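Long-range contact in surface presentation of antigens protein SpaO (PDB 4TT9), which is required for surface presentation and secretion of the Ipa invasion antigens and for host-cell invasion, here represented by its C-terminal SpoA domain: residues B[48-56]-B[63-71]. Residues are numbered along the deposited sequence; the frame is centred on the assembly and turned at random.
Sequences DDIVKHVNI and VGHGELVSI
At the edge of the His-65 imidazole, near the ring plane but slightly tilted from it, sits the amide oxygen of Asn-55, and His-65 ND1 donates to Asn-55 OD1 over 2.7 Å. The two side chains run side by side from a non-hydrogen-bonded antiparallel pair, yet amide and ring are turned 80° apart; the donor lies above the carbonyl plane, and the N-H...O angle is only 132°. Both CG atoms lie anti to their own carbonyl carbons, which keeps the two groups alongside each other. Hydrogen-bonded pairs flank them: Gly-66 N reaches Val-54 O at 2.6 Å, and Ile-56 N reaches Gly-64 O at 2.8 Å. On the opposite face Ile-56 CD1 lies 4.0 Å from Gly-66 N, over bare backbone. A classic beta bulge ends this register, Val-63 and Gly-64 both facing Ile-56, whose O takes a nearly straight bond from Val-63 N (3.0 Å) and a weak one from Gly-64 N. Beyond the strand pairing, Leu-68 N still holds Val-51 O (2.7 Å). In this antiparallel hairpin of the SpoA domain, strand 18-31 pairs with 54-58, and 75-79 and 81-82 with 61-70; Trp-82 packs on Ile-56 and Val-63, while Leu-68 meets Leu-68 of the second subunit at the interface.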
# COMPACT_ATOMS: atom_id res chain seq x y z
N ASP B 48 3.93 -4.61 13.87
CA ASP B 48 3.28 -5.90 13.59
C ASP B 48 1.81 -5.74 13.18
O ASP B 48 1.14 -6.70 12.79
CB ASP B 48 3.40 -6.82 14.80
CG ASP B 48 3.50 -6.05 16.10
OD1 ASP B 48 3.01 -4.90 16.16
OD2 ASP B 48 4.08 -6.59 17.07
N ASP B 49 1.30 -4.51 13.27
CA ASP B 49 -0.05 -4.21 12.85
C ASP B 49 -0.04 -3.72 11.42
O ASP B 49 -0.96 -3.04 10.99
CB ASP B 49 -0.65 -3.14 13.74
CG ASP B 49 -0.62 -3.51 15.18
OD1 ASP B 49 0.40 -4.09 15.60
OD2 ASP B 49 -1.61 -3.24 15.90
N ILE B 50 1.00 -4.05 10.68
CA ILE B 50 1.17 -3.46 9.37
C ILE B 50 0.41 -4.22 8.30
O ILE B 50 0.09 -3.67 7.26
CB ILE B 50 2.67 -3.32 8.98
CG1 ILE B 50 2.86 -2.09 8.10
CG2 ILE B 50 3.20 -4.59 8.33
CD1 ILE B 50 2.76 -0.81 8.85
N VAL B 51 0.11 -5.49 8.57
CA VAL B 51 -0.59 -6.31 7.60
C VAL B 51 -2.09 -6.29 7.90
O VAL B 51 -2.92 -6.69 7.08
CB VAL B 51 -0.03 -7.74 7.58
CG1 VAL B 51 1.28 -7.78 6.84
CG2 VAL B 51 0.16 -8.27 9.00
N LYS B 52 -2.43 -5.80 9.09
CA LYS B 52 -3.80 -5.80 9.57
C LYS B 52 -4.44 -4.41 9.51
O LYS B 52 -5.59 -4.24 9.90
CB LYS B 52 -3.84 -6.31 11.00
CG LYS B 52 -3.35 -7.74 11.16
CD LYS B 52 -4.24 -8.71 10.41
CE LYS B 52 -3.76 -10.13 10.58
NZ LYS B 52 -4.35 -11.02 9.55
N HIS B 53 -3.68 -3.43 9.03
CA HIS B 53 -4.18 -2.06 8.93
C HIS B 53 -3.83 -1.41 7.60
O HIS B 53 -3.28 -0.32 7.57
CB HIS B 53 -3.63 -1.19 10.06
CG HIS B 53 -4.17 -1.55 11.41
ND1 HIS B 53 -3.72 -2.65 12.12
CD2 HIS B 53 -5.10 -0.95 12.19
CE1 HIS B 53 -4.36 -2.71 13.28
NE2 HIS B 53 -5.20 -1.69 13.34
N VAL B 54 -4.14 -2.09 6.50
CA VAL B 54 -3.99 -1.49 5.17
C VAL B 54 -5.09 -0.47 4.98
O VAL B 54 -6.26 -0.74 5.30
CB VAL B 54 -4.14 -2.54 4.08
CG1 VAL B 54 -3.63 -2.00 2.76
CG2 VAL B 54 -3.41 -3.79 4.47
N ASN B 55 -4.72 0.70 4.46
CA ASN B 55 -5.68 1.75 4.15
C ASN B 55 -6.08 1.68 2.70
O ASN B 55 -5.22 1.61 1.82
CB ASN B 55 -5.07 3.12 4.42
CG ASN B 55 -4.89 3.39 5.88
OD1 ASN B 55 -5.47 2.71 6.71
ND2 ASN B 55 -4.11 4.41 6.20
N ILE B 56 -7.37 1.68 2.44
CA ILE B 56 -7.82 1.59 1.06
C ILE B 56 -8.25 2.97 0.60
O ILE B 56 -9.11 3.59 1.22
CB ILE B 56 -8.93 0.56 0.89
CG1 ILE B 56 -8.57 -0.70 1.68
CG2 ILE B 56 -9.16 0.25 -0.59
CD1 ILE B 56 -9.62 -1.79 1.65
N VAL B 63 -11.35 5.40 1.86
CA VAL B 63 -12.67 4.81 1.81
C VAL B 63 -12.80 3.60 2.72
O VAL B 63 -13.87 3.02 2.83
CB VAL B 63 -13.02 4.39 0.39
CG1 VAL B 63 -13.20 5.60 -0.48
CG2 VAL B 63 -11.93 3.52 -0.17
N GLY B 64 -11.71 3.22 3.38
CA GLY B 64 -11.77 2.08 4.28
C GLY B 64 -10.42 1.52 4.66
O GLY B 64 -9.39 2.11 4.35
N HIS B 65 -10.43 0.38 5.34
CA HIS B 65 -9.22 -0.26 5.84
C HIS B 65 -9.34 -1.76 5.70
O HIS B 65 -10.41 -2.32 5.89
CB HIS B 65 -9.01 0.10 7.31
CG HIS B 65 -9.05 1.57 7.59
ND1 HIS B 65 -7.92 2.34 7.69
CD2 HIS B 65 -10.10 2.41 7.80
CE1 HIS B 65 -8.26 3.59 7.95
NE2 HIS B 65 -9.58 3.66 8.01
N GLY B 66 -8.25 -2.43 5.36
CA GLY B 66 -8.31 -3.86 5.18
C GLY B 66 -7.13 -4.64 5.74
O GLY B 66 -6.15 -4.07 6.20
N GLU B 67 -7.22 -5.96 5.67
CA GLU B 67 -6.17 -6.82 6.18
C GLU B 67 -5.61 -7.64 5.04
O GLU B 67 -6.35 -8.22 4.26
CB GLU B 67 -6.75 -7.74 7.26
CG GLU B 67 -7.74 -7.05 8.18
CD GLU B 67 -8.72 -8.01 8.83
OE1 GLU B 67 -8.32 -9.18 9.08
OE2 GLU B 67 -9.88 -7.61 9.10
N LEU B 68 -4.29 -7.69 4.94
CA LEU B 68 -3.66 -8.49 3.90
C LEU B 68 -3.63 -9.93 4.36
O LEU B 68 -3.20 -10.23 5.48
CB LEU B 68 -2.24 -7.99 3.61
CG LEU B 68 -1.30 -8.85 2.76
CD1 LEU B 68 -1.80 -8.95 1.36
CD2 LEU B 68 0.08 -8.26 2.78
N VAL B 69 -4.11 -10.83 3.51
CA VAL B 69 -4.08 -12.25 3.81
C VAL B 69 -3.49 -13.04 2.65
O VAL B 69 -3.61 -12.65 1.49
CB VAL B 69 -5.48 -12.77 4.15
CG1 VAL B 69 -5.99 -12.15 5.44
CG2 VAL B 69 -6.44 -12.51 3.01
N SER B 70 -2.84 -14.16 2.96
CA SER B 70 -2.42 -15.07 1.91
C SER B 70 -3.65 -15.86 1.53
O SER B 70 -4.49 -16.16 2.37
CB SER B 70 -1.39 -16.06 2.43
OG SER B 70 -0.60 -15.50 3.46
N ILE B 71 -3.78 -16.19 0.26
CA ILE B 71 -4.85 -17.09 -0.12
C ILE B 71 -4.25 -18.15 -1.03
O ILE B 71 -3.02 -18.26 -1.15
CB ILE B 71 -6.00 -16.35 -0.81
CG1 ILE B 71 -5.57 -15.77 -2.15
CG2 ILE B 71 -6.52 -15.23 0.07
CD1 ILE B 71 -6.63 -14.98 -2.84